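Local coordinates for protein ornithine cyclodeaminase (Methanocaldococcus jannaschii, PDB 3MGJ) that probably converts ornithine to proline with release of ammonia, as an NAD-dependent enzyme of which this chain is the N-terminal domain, at residues R4-I12 with P76-Q84. Sequence-based numbering, arbitrary orientation.
Sequences REIELRGHI and PEIEEVELQ
Glu7 and Val81 form the central hydrogen-bonded pair of an antiparallel ladder, an example of how strands distant in sequence pair to form the edge of a sheet. Glu7 N donates to Val81 O at 2.9 Å, and Val81 N returns a bond to Glu7 O at 3.1 Å; Arg9 and Glu79 repeat the exchange, and Leu83 N reaches Glu5 O.

Carbon packing lines both faces. On the helix-covered face Leu8 CD1 rests on the aliphatic part of Glu80, 3.6 Å from CG, while Ile6 crosses that glutamate at about a right angle, its CD1 4.1 Å from Glu80 CG and 3.9 Å from carboxylate OE2. On the other face Leu83 CD1 sits against the Glu5 carboxylate, 3.5 Å from CD.

Charge pairing is looser: both salt bridges are long, with no N-H aimed at the oxygen. Arg9 runs alongside Glu79, NH1 to OE2 3.8 Å. A bend at chi3 (-87°) sets the Arg4 guanidinium oblique to the Glu82 carboxylate (planes 41° apart), NE 3.6 Å from OE1, while NH1 bridges to Asp62. An alanine at Arg4 would probably leave Asp62 without its salt-bridge mate and take from Glu82 a more distant positive charge.

Strand 78-83 is one of two outer strands in the four-stranded sheet; strand 2-10 also bonds to strand 47-55, and helix 58-74 packs over Ile6 and Glu80.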
ATOM      1  N   ARG A   4     -10.831  -8.721 -13.935  1.00 29.67           N
ATOM      2  CA  ARG A   4     -11.194  -7.321 -13.946  1.00 33.74           C
ATOM      3  C   ARG A   4     -10.320  -6.583 -12.957  1.00 31.64           C
ATOM      4  O   ARG A   4      -9.806  -7.170 -12.030  1.00 33.67           O
ATOM      5  CB  ARG A   4     -12.674  -7.101 -13.623  1.00 41.68           C
ATOM      6  CG  ARG A   4     -13.164  -5.671 -13.937  1.00 46.96           C
ATOM      7  CD  ARG A   4     -14.690  -5.510 -13.826  1.00 53.62           C
ATOM      8  NE  ARG A   4     -15.426  -5.840 -15.058  1.00 65.57           N
ATOM      9  CZ  ARG A   4     -16.155  -6.943 -15.241  1.00 60.10           C
ATOM     10  NH1 ARG A   4     -16.254  -7.850 -14.280  1.00 57.68           N
ATOM     11  NH2 ARG A   4     -16.792  -7.136 -16.391  1.00 54.92           N
ATOM     12  N   GLU A   5     -10.156  -5.288 -13.166  1.00 33.55           N
ATOM     13  CA  GLU A   5      -9.301  -4.475 -12.323  1.00 30.86           C
ATOM     14  C   GLU A   5     -10.164  -3.593 -11.442  1.00 32.05           C
ATOM     15  O   GLU A   5     -11.130  -3.004 -11.910  1.00 33.78           O
ATOM     16  CB  GLU A   5      -8.413  -3.621 -13.209  1.00 32.14           C
ATOM     17  CG  GLU A   5      -7.175  -3.101 -12.537  1.00 34.56           C
ATOM     18  CD  GLU A   5      -6.383  -2.155 -13.437  1.00 40.98           C
ATOM     19  OE1 GLU A   5      -6.720  -2.065 -14.646  1.00 39.09           O
ATOM     20  OE2 GLU A   5      -5.425  -1.506 -12.938  1.00 42.62           O
ATOM     21  N   ILE A   6      -9.843  -3.515 -10.158  1.00 31.41           N
ATOM     22  CA  ILE A   6     -10.587  -2.635  -9.262  1.00 31.74           C
ATOM     23  C   ILE A   6      -9.660  -1.626  -8.634  1.00 29.05           C
ATOM     24  O   ILE A   6      -8.457  -1.748  -8.737  1.00 29.75           O
ATOM     25  CB  ILE A   6     -11.331  -3.402  -8.139  1.00 32.16           C
ATOM     26  CG1 ILE A   6     -10.343  -3.945  -7.116  1.00 30.39           C
ATOM     27  CG2 ILE A   6     -12.150  -4.509  -8.730  1.00 34.11           C
ATOM     28  CD1 ILE A   6     -10.924  -4.134  -5.771  1.00 29.44           C
ATOM     29  N   GLU A   7     -10.220  -0.629  -7.973  1.00 30.17           N
ATOM     30  CA  GLU A   7      -9.402   0.351  -7.285  1.00 30.87           C
ATOM     31  C   GLU A   7      -9.993   0.687  -5.938  1.00 30.49           C
ATOM     32  O   GLU A   7     -11.175   0.925  -5.831  1.00 32.28           O
ATOM     33  CB  GLU A   7      -9.289   1.588  -8.140  1.00 31.10           C
ATOM     34  CG  GLU A   7      -8.575   2.728  -7.528  1.00 33.66           C
ATOM     35  CD  GLU A   7      -8.397   3.817  -8.552  1.00 43.88           C
ATOM     36  OE1 GLU A   7      -7.572   3.610  -9.461  1.00 48.98           O
ATOM     37  OE2 GLU A   7      -9.104   4.853  -8.488  1.00 49.67           O
ATOM     38  N   LEU A   8      -9.178   0.641  -4.895  1.00 30.18           N
ATOM     39  CA  LEU A   8      -9.614   1.135  -3.598  1.00 32.13           C
ATOM     40  C   LEU A   8      -9.134   2.548  -3.491  1.00 31.29           C
ATOM     41  O   LEU A   8      -8.114   2.899  -4.055  1.00 32.15           O
ATOM     42  CB  LEU A   8      -9.038   0.323  -2.443  1.00 32.63           C
ATOM     43  CG  LEU A   8      -9.596  -1.073  -2.200  1.00 31.31           C
ATOM     44  CD1 LEU A   8     -11.043  -1.095  -2.606  1.00 35.91           C
ATOM     45  CD2 LEU A   8      -8.829  -2.079  -2.995  1.00 29.91           C
ATOM     46  N   ARG A   9      -9.864   3.365  -2.757  1.00 34.05           N
ATOM     47  CA  ARG A   9      -9.506   4.764  -2.621  1.00 33.12           C
ATOM     48  C   ARG A   9      -9.792   5.210  -1.194  1.00 37.32           C
ATOM     49  O   ARG A   9     -10.784   4.809  -0.588  1.00 35.02           O
ATOM     50  CB  ARG A   9     -10.307   5.578  -3.623  1.00 37.12           C
ATOM     51  CG  ARG A   9      -9.867   6.987  -3.823  1.00 43.22           C
ATOM     52  CD  ARG A   9     -10.932   7.743  -4.605  1.00 51.41           C
ATOM     53  NE  ARG A   9     -10.555   9.130  -4.891  1.00 58.84           N
ATOM     54  CZ  ARG A   9     -10.736  10.163  -4.065  1.00 55.40           C
ATOM     55  NH1 ARG A   9     -11.283   9.996  -2.860  1.00 49.05           N
ATOM     56  NH2 ARG A   9     -10.359  11.378  -4.451  1.00 57.40           N
ATOM     57  N   GLY A  10      -8.891   6.014  -0.642  1.00 39.95           N
ATOM     58  CA  GLY A  10      -9.075   6.552   0.690  1.00 37.85           C
ATOM     59  C   GLY A  10      -7.938   6.272   1.649  1.00 39.14           C
ATOM     60  O   GLY A  10      -6.790   6.633   1.404  1.00 35.59           O
ATOM     61  N   HIS A  11      -8.281   5.636   2.765  1.00 44.72           N
ATOM     62  CA  HIS A  11      -7.322   5.332   3.809  1.00 44.10           C
ATOM     63  C   HIS A  11      -6.890   3.895   3.823  1.00 44.01           C
ATOM     64  O   HIS A  11      -7.158   3.163   4.761  1.00 45.96           O
ATOM     65  CB  HIS A  11      -7.867   5.747   5.161  1.00 50.91           C
ATOM     66  CG  HIS A  11      -7.598   7.180   5.469  1.00 60.59           C
ATOM     67  ND1 HIS A  11      -8.024   8.204   4.646  1.00 60.46           N
ATOM     68  CD2 HIS A  11      -6.906   7.767   6.473  1.00 63.76           C
ATOM     69  CE1 HIS A  11      -7.628   9.360   5.144  1.00 64.49           C
ATOM     70  NE2 HIS A  11      -6.945   9.124   6.253  1.00 70.40           N
ATOM     71  N   ILE A  12      -6.189   3.513   2.772  1.00 43.56           N
ATOM     72  CA  ILE A  12      -5.737   2.146   2.604  1.00 46.04           C
ATOM     73  C   ILE A  12      -4.884   1.665   3.770  1.00 46.05           C
ATOM     74  O   ILE A  12      -5.065   0.552   4.255  1.00 48.85           O
ATOM     75  CB  ILE A  12      -4.941   1.992   1.295  1.00 45.38           C
ATOM     76  CG1 ILE A  12      -5.750   2.567   0.136  1.00 39.38           C
ATOM     77  CG2 ILE A  12      -4.609   0.528   1.052  1.00 47.56           C
ATOM     78  CD1 ILE A  12      -7.228   2.267   0.253  1.00 38.46           C
ATOM     79  N   PRO A  76     -16.565   3.234   5.702  1.00 61.06           N
ATOM     80  CA  PRO A  76     -16.747   4.661   5.413  1.00 57.44           C
ATOM     81  C   PRO A  76     -15.465   5.354   4.968  1.00 55.02           C
ATOM     82  O   PRO A  76     -15.528   6.318   4.211  1.00 58.12           O
ATOM     83  CB  PRO A  76     -17.194   5.245   6.764  1.00 59.75           C
ATOM     84  CG  PRO A  76     -17.517   4.061   7.643  1.00 61.22           C
ATOM     85  CD  PRO A  76     -16.647   2.955   7.148  1.00 63.59           C
ATOM     86  N   GLU A  77     -14.315   4.892   5.433  1.00 52.79           N
ATOM     87  CA  GLU A  77     -13.084   5.585   5.080  1.00 56.13           C
ATOM     88  C   GLU A  77     -12.665   5.328   3.628  1.00 50.28           C
ATOM     89  O   GLU A  77     -11.798   6.013   3.084  1.00 47.80           O
ATOM     90  CB  GLU A  77     -11.954   5.232   6.060  1.00 58.44           C
ATOM     91  CG  GLU A  77     -11.981   6.021   7.371  1.00 65.00           C
ATOM     92  CD  GLU A  77     -11.846   7.540   7.170  1.00 73.24           C
ATOM     93  OE1 GLU A  77     -10.969   8.165   7.823  1.00 75.35           O
ATOM     94  OE2 GLU A  77     -12.614   8.113   6.362  1.00 71.52           O
ATOM     95  N   ILE A  78     -13.290   4.345   2.998  1.00 43.60           N
ATOM     96  CA  ILE A  78     -12.872   3.965   1.662  1.00 44.49           C
ATOM     97  C   ILE A  78     -14.017   3.735   0.685  1.00 44.44           C
ATOM     98  O   ILE A  78     -15.097   3.290   1.055  1.00 48.05           O
ATOM     99  CB  ILE A  78     -11.986   2.691   1.685  1.00 46.21           C
ATOM    100  CG1 ILE A  78     -12.837   1.480   2.033  1.00 43.66           C
ATOM    101  CG2 ILE A  78     -10.790   2.841   2.656  1.00 45.12           C
ATOM    102  CD1 ILE A  78     -12.920   0.499   0.923  1.00 43.92           C
ATOM    103  N   GLU A  79     -13.763   4.055  -0.575  1.00 41.09           N
ATOM    104  CA  GLU A  79     -14.633   3.652  -1.652  1.00 41.37           C
ATOM    105  C   GLU A  79     -13.912   2.724  -2.621  1.00 39.81           C
ATOM    106  O   GLU A  79     -12.731   2.880  -2.890  1.00 38.76           O
ATOM    107  CB  GLU A  79     -15.219   4.861  -2.381  1.00 47.63           C
ATOM    108  CG  GLU A  79     -14.281   6.035  -2.567  1.00 50.90           C
ATOM    109  CD  GLU A  79     -14.976   7.375  -2.335  1.00 60.65           C
ATOM    110  OE1 GLU A  79     -15.824   7.455  -1.413  1.00 61.24           O
ATOM    111  OE2 GLU A  79     -14.673   8.345  -3.071  1.00 61.31           O
ATOM    112  N   GLU A  80     -14.653   1.744  -3.116  1.00 42.30           N
ATOM    113  CA  GLU A  80     -14.189   0.772  -4.085  1.00 37.50           C
ATOM    114  C   GLU A  80     -14.869   1.067  -5.444  1.00 37.79           C
ATOM    115  O   GLU A  80     -16.014   1.498  -5.481  1.00 40.84           O
ATOM    116  CB  GLU A  80     -14.540  -0.626  -3.540  1.00 40.02           C
ATOM    117  CG  GLU A  80     -14.052  -1.836  -4.346  1.00 40.89           C
ATOM    118  CD  GLU A  80     -15.017  -2.235  -5.451  1.00 43.97           C
ATOM    119  OE1 GLU A  80     -16.051  -1.556  -5.608  1.00 49.23           O
ATOM    120  OE2 GLU A  80     -14.744  -3.218  -6.169  1.00 47.08           O
ATOM    121  N   VAL A  81     -14.158   0.881  -6.555  1.00 37.33           N
ATOM    122  CA  VAL A  81     -14.751   1.020  -7.891  1.00 35.88           C
ATOM    123  C   VAL A  81     -14.104   0.058  -8.852  1.00 34.68           C
ATOM    124  O   VAL A  81     -13.004  -0.399  -8.616  1.00 34.48           O
ATOM    125  CB  VAL A  81     -14.585   2.428  -8.522  1.00 32.86           C
ATOM    126  CG1 VAL A  81     -15.112   3.504  -7.608  1.00 34.33           C
ATOM    127  CG2 VAL A  81     -13.142   2.671  -8.912  1.00 35.15           C
ATOM    128  N   GLU A  82     -14.791  -0.230  -9.952  1.00 36.90           N
ATOM    129  CA  GLU A  82     -14.238  -1.074 -10.988  1.00 33.92           C
ATOM    130  C   GLU A  82     -13.600  -0.228 -12.064  1.00 35.36           C
ATOM    131  O   GLU A  82     -13.972   0.920 -12.272  1.00 34.52           O
ATOM    132  CB  GLU A  82     -15.311  -1.968 -11.588  1.00 36.99           C
ATOM    133  CG  GLU A  82     -15.826  -3.012 -10.615  1.00 48.02           C
ATOM    134  CD  GLU A  82     -17.015  -3.797 -11.157  1.00 56.78           C
ATOM    135  OE1 GLU A  82     -17.077  -4.031 -12.392  1.00 59.27           O
ATOM    136  OE2 GLU A  82     -17.881  -4.183 -10.338  1.00 56.54           O
ATOM    137  N   LEU A  83     -12.615  -0.811 -12.733  1.00 36.62           N
ATOM    138  CA  LEU A  83     -11.966  -0.169 -13.859  1.00 36.79           C
ATOM    139  C   LEU A  83     -12.247  -0.957 -15.138  1.00 38.80           C
ATOM    140  O   LEU A  83     -12.069  -2.183 -15.178  1.00 38.58           O
ATOM    141  CB  LEU A  83     -10.455  -0.080 -13.637  1.00 34.08           C
ATOM    142  CG  LEU A  83      -9.894   0.603 -12.384  1.00 36.36           C
ATOM    143  CD1 LEU A  83      -8.383   0.539 -12.432  1.00 34.69           C
ATOM    144  CD2 LEU A  83     -10.357   2.045 -12.220  1.00 36.73           C
ATOM    145  N   GLN A  84     -12.691  -0.245 -16.175  1.00 37.87           N
ATOM    146  CA  GLN A  84     -12.797  -0.814 -17.511  1.00 39.71           C
ATOM    147  C   GLN A  84     -11.431  -0.919 -18.181  1.00 36.12           C
ATOM    148  O   GLN A  84     -10.702   0.058 -18.269  1.00 37.86           O
ATOM    149  CB  GLN A  84     -13.737   0.002 -18.401  1.00 37.98           C
ATOM    150  CG  GLN A  84     -14.196  -0.780 -19.617  1.00 39.39           C
ATOM    151  CD  GLN A  84     -14.753   0.100 -20.701  1.00 51.02           C
ATOM    152  OE1 GLN A  84     -14.025   0.889 -21.312  1.00 53.62           O
ATOM    153  NE2 GLN A  84     -16.059  -0.026 -20.957  1.00 53.54           N
TER